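Local coordinates for protein BtGH115A (Bacteroides thetaiotaomicron, PDB 5BY3) that probably acts as a family GH115 4-O-methyl-alpha-glucuronidase, a glycoside hydrolase with specificity for decorated arabinogalactans, at residues T504-K509 and R620-F625. Numbering follows the deposited sequence.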
ATOM      1  N   THR A 504       6.230   5.562 -22.099  1.00 38.87           N
ATOM      2  CA  THR A 504       5.487   4.615 -22.932  1.00 36.33           C
ATOM      3  C   THR A 504       4.127   4.375 -22.257  1.00 39.99           C
ATOM      4  O   THR A 504       3.892   4.810 -21.138  1.00 38.76           O
ATOM      5  CB  THR A 504       6.223   3.247 -23.053  1.00 37.23           C
ATOM      6  OG1 THR A 504       6.522   2.752 -21.755  1.00 38.67           O
ATOM      7  CG2 THR A 504       7.522   3.345 -23.836  1.00 35.76           C
ATOM      8  N   ARG A 505       3.216   3.698 -22.939  1.00 45.87           N
ATOM      9  CA  ARG A 505       1.954   3.288 -22.327  1.00 43.46           C
ATOM     10  C   ARG A 505       1.690   1.808 -22.521  1.00 43.94           C
ATOM     11  O   ARG A 505       2.267   1.161 -23.416  1.00 44.32           O
ATOM     12  CB  ARG A 505       0.787   4.186 -22.778  1.00 42.35           C
ATOM     13  CG  ARG A 505       0.500   5.219 -21.714  1.00 42.52           C
ATOM     14  CD  ARG A 505       0.427   6.635 -22.207  1.00 47.00           C
ATOM     15  NE  ARG A 505      -0.889   6.896 -22.759  1.00 60.04           N
ATOM     16  CZ  ARG A 505      -1.505   8.078 -22.760  1.00 63.53           C
ATOM     17  NH1 ARG A 505      -0.946   9.153 -22.197  1.00 72.81           N
ATOM     18  NH2 ARG A 505      -2.698   8.170 -23.311  1.00 54.33           N
ATOM     19  N   GLU A 506       0.869   1.279 -21.624  1.00 41.34           N
ATOM     20  CA  GLU A 506       0.372  -0.090 -21.679  1.00 38.84           C
ATOM     21  C   GLU A 506      -1.137  -0.057 -21.869  1.00 38.48           C
ATOM     22  O   GLU A 506      -1.776   0.964 -21.584  1.00 35.67           O
ATOM     23  CB  GLU A 506       0.759  -0.857 -20.421  1.00 40.11           C
ATOM     24  CG  GLU A 506       2.149  -1.447 -20.481  1.00 49.77           C
ATOM     25  CD  GLU A 506       2.366  -2.440 -21.636  1.00 54.31           C
ATOM     26  OE1 GLU A 506       1.588  -3.394 -21.807  1.00 55.53           O
ATOM     27  OE2 GLU A 506       3.349  -2.282 -22.370  1.00 59.08           O
ATOM     28  N   GLU A 507      -1.674  -1.159 -22.405  1.00 43.50           N
ATOM     29  CA  GLU A 507      -3.086  -1.316 -22.817  1.00 41.97           C
ATOM     30  C   GLU A 507      -3.664  -0.262 -23.760  1.00 41.97           C
ATOM     31  O   GLU A 507      -4.868  -0.022 -23.754  1.00 42.75           O
ATOM     32  CB  GLU A 507      -3.993  -1.531 -21.611  1.00 45.98           C
ATOM     33  CG  GLU A 507      -3.559  -2.740 -20.782  1.00 49.12           C
ATOM     34  CD  GLU A 507      -4.338  -2.874 -19.488  1.00 51.34           C
ATOM     35  OE1 GLU A 507      -5.192  -1.992 -19.200  1.00 49.40           O
ATOM     36  OE2 GLU A 507      -4.082  -3.871 -18.769  1.00 54.62           O
ATOM     37  N   GLU A 508      -2.822   0.316 -24.615  1.00 46.41           N
ATOM     38  CA  GLU A 508      -3.281   1.365 -25.533  1.00 48.49           C
ATOM     39  C   GLU A 508      -3.736   0.904 -26.914  1.00 53.47           C
ATOM     40  O   GLU A 508      -4.268   1.744 -27.672  1.00 58.15           O
ATOM     41  CB  GLU A 508      -2.218   2.431 -25.731  1.00 43.77           C
ATOM     42  CG  GLU A 508      -2.142   3.501 -24.667  1.00 43.52           C
ATOM     43  CD  GLU A 508      -3.344   4.407 -24.595  1.00 47.72           C
ATOM     44  OE1 GLU A 508      -4.074   4.577 -25.588  1.00 53.02           O
ATOM     45  OE2 GLU A 508      -3.553   4.965 -23.518  1.00 46.74           O
ATOM     46  N   LYS A 509      -3.529  -0.371 -27.276  1.00 48.52           N
ATOM     47  CA  LYS A 509      -4.042  -0.878 -28.608  1.00 67.10           C
ATOM     48  C   LYS A 509      -3.412  -0.200 -29.861  1.00 70.15           C
ATOM     49  O   LYS A 509      -3.917  -0.356 -30.981  1.00 79.40           O
ATOM     50  CB  LYS A 509      -5.592  -0.766 -28.743  1.00 64.27           C
ATOM     51  CG  LYS A 509      -6.462  -1.393 -27.651  1.00 69.71           C
ATOM     52  CD  LYS A 509      -7.923  -1.027 -27.884  1.00 68.65           C
ATOM     53  CE  LYS A 509      -8.770  -1.276 -26.644  1.00 73.24           C
ATOM     54  NZ  LYS A 509      -9.893  -0.296 -26.506  1.00 71.54           N
ATOM     55  N   ARG A 620       6.904  -8.587 -16.536  1.00 45.52           N
ATOM     56  CA  ARG A 620       6.024  -8.599 -17.694  1.00 45.25           C
ATOM     57  C   ARG A 620       6.715  -8.235 -19.041  1.00 44.00           C
ATOM     58  O   ARG A 620       6.043  -8.005 -20.025  1.00 43.74           O
ATOM     59  CB  ARG A 620       4.782  -7.741 -17.384  1.00 43.18           C
ATOM     60  CG  ARG A 620       3.478  -8.218 -18.004  1.00 45.72           C
ATOM     61  CD  ARG A 620       2.340  -7.257 -17.683  1.00 42.19           C
ATOM     62  NE  ARG A 620       1.585  -6.970 -18.889  1.00 50.10           N
ATOM     63  CZ  ARG A 620       1.108  -5.784 -19.233  1.00 56.56           C
ATOM     64  NH1 ARG A 620       1.262  -4.726 -18.464  1.00 55.97           N
ATOM     65  NH2 ARG A 620       0.433  -5.664 -20.356  1.00 68.11           N
ATOM     66  N   LYS A 621       8.050  -8.186 -19.072  1.00 42.69           N
ATOM     67  CA  LYS A 621       8.836  -7.928 -20.306  1.00 45.28           C
ATOM     68  C   LYS A 621       8.383  -6.680 -21.060  1.00 42.97           C
ATOM     69  O   LYS A 621       8.338  -6.650 -22.311  1.00 43.57           O
ATOM     70  CB  LYS A 621       8.858  -9.129 -21.281  1.00 46.71           C
ATOM     71  CG  LYS A 621       8.772 -10.515 -20.671  1.00 49.32           C
ATOM     72  CD  LYS A 621      10.141 -11.053 -20.309  1.00 65.51           C
ATOM     73  CE  LYS A 621       9.991 -12.487 -19.792  1.00 80.77           C
ATOM     74  NZ  LYS A 621      11.248 -13.282 -19.898  1.00 75.67           N
ATOM     75  N   LEU A 622       8.062  -5.642 -20.300  1.00 41.17           N
ATOM     76  CA  LEU A 622       7.641  -4.372 -20.889  1.00 40.78           C
ATOM     77  C   LEU A 622       8.815  -3.732 -21.568  1.00 43.58           C
ATOM     78  O   LEU A 622       9.948  -3.866 -21.076  1.00 45.91           O
ATOM     79  CB  LEU A 622       6.989  -3.433 -19.859  1.00 37.91           C
ATOM     80  CG  LEU A 622       5.710  -3.958 -19.184  1.00 42.91           C
ATOM     81  CD1 LEU A 622       4.916  -2.805 -18.595  1.00 42.55           C
ATOM     82  CD2 LEU A 622       4.802  -4.793 -20.108  1.00 40.73           C
ATOM     83  N   PRO A 623       8.570  -3.052 -22.715  1.00 48.00           N
ATOM     84  CA  PRO A 623       9.669  -2.478 -23.514  1.00 49.81           C
ATOM     85  C   PRO A 623      10.610  -1.584 -22.683  1.00 51.06           C
ATOM     86  O   PRO A 623      11.856  -1.700 -22.800  1.00 47.41           O
ATOM     87  CB  PRO A 623       8.929  -1.656 -24.586  1.00 47.85           C
ATOM     88  CG  PRO A 623       7.620  -2.313 -24.711  1.00 47.58           C
ATOM     89  CD  PRO A 623       7.258  -2.744 -23.316  1.00 44.58           C
ATOM     90  N   VAL A 624      10.013  -0.743 -21.823  1.00 44.95           N
ATOM     91  CA  VAL A 624      10.776   0.135 -20.939  1.00 40.84           C
ATOM     92  C   VAL A 624      11.955  -0.571 -20.203  1.00 40.83           C
ATOM     93  O   VAL A 624      12.963   0.107 -19.936  1.00 39.68           O
ATOM     94  CB  VAL A 624       9.839   0.924 -19.975  1.00 41.04           C
ATOM     95  CG1 VAL A 624       9.306   0.050 -18.852  1.00 39.20           C
ATOM     96  CG2 VAL A 624      10.525   2.142 -19.375  1.00 39.18           C
ATOM     97  N   PHE A 625      11.850  -1.886 -19.903  1.00 33.49           N
ATOM     98  CA  PHE A 625      12.901  -2.583 -19.138  1.00 38.74           C
ATOM     99  C   PHE A 625      14.057  -3.126 -19.986  1.00 42.16           C
ATOM    100  O   PHE A 625      15.025  -3.683 -19.446  1.00 43.82           O
ATOM    101  CB  PHE A 625      12.328  -3.739 -18.278  1.00 42.19           C
ATOM    102  CG  PHE A 625      11.213  -3.332 -17.355  1.00 46.19           C
ATOM    103  CD1 PHE A 625      11.454  -2.502 -16.239  1.00 49.69           C
ATOM    104  CD2 PHE A 625       9.917  -3.744 -17.594  1.00 43.72           C
ATOM    105  CE1 PHE A 625      10.424  -2.105 -15.396  1.00 47.30           C
ATOM    106  CE2 PHE A 625       8.876  -3.352 -16.734  1.00 45.88           C
ATOM    107  CZ  PHE A 625       9.131  -2.547 -15.638  1.00 46.45           C
TER
HETATM  108  O   HOH W   1       6.929   0.180 -21.279  1.00 46.63           O
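E506 and R620 meet in a salt bridge: OE1 of E506 lies 2.9 Å from NH2 of R620. The carboxylate plane stands 87° from the guanidinium plane, so the pair is no flat two-pronged bridge, and the two side chains run past each other in opposite directions. L622 packs against both: its CD1 lies 3.6 Å from CG of E506, while CD2 rests 3.7 Å from OE2 of E506 and also over one face of the guanidinium of R620, offset toward the rim. A bend at chi2 (-60°) sets CD of E506 off the line of its chain. E506 and P623 meet tip to tip, OE2 4.0 Å from CD. Farther along, water bridges the two loops, 2.6 Å from OG1 of T504 and accepting a longer bond from N of V624 at 3.3 Å. R620 has its stronger polar partner outside the two loops, a salt bridge from NH1 to OD1 of D402, and OE2 of E506 forms a second one with NH1 of R514. W172 and W397 also touch R620, whose side chain lies about 10 Å from the bound nickel ion. Largely buried salt bridges thus join the two loops, and buried E506, shared between two arginines, would probably stay ionised.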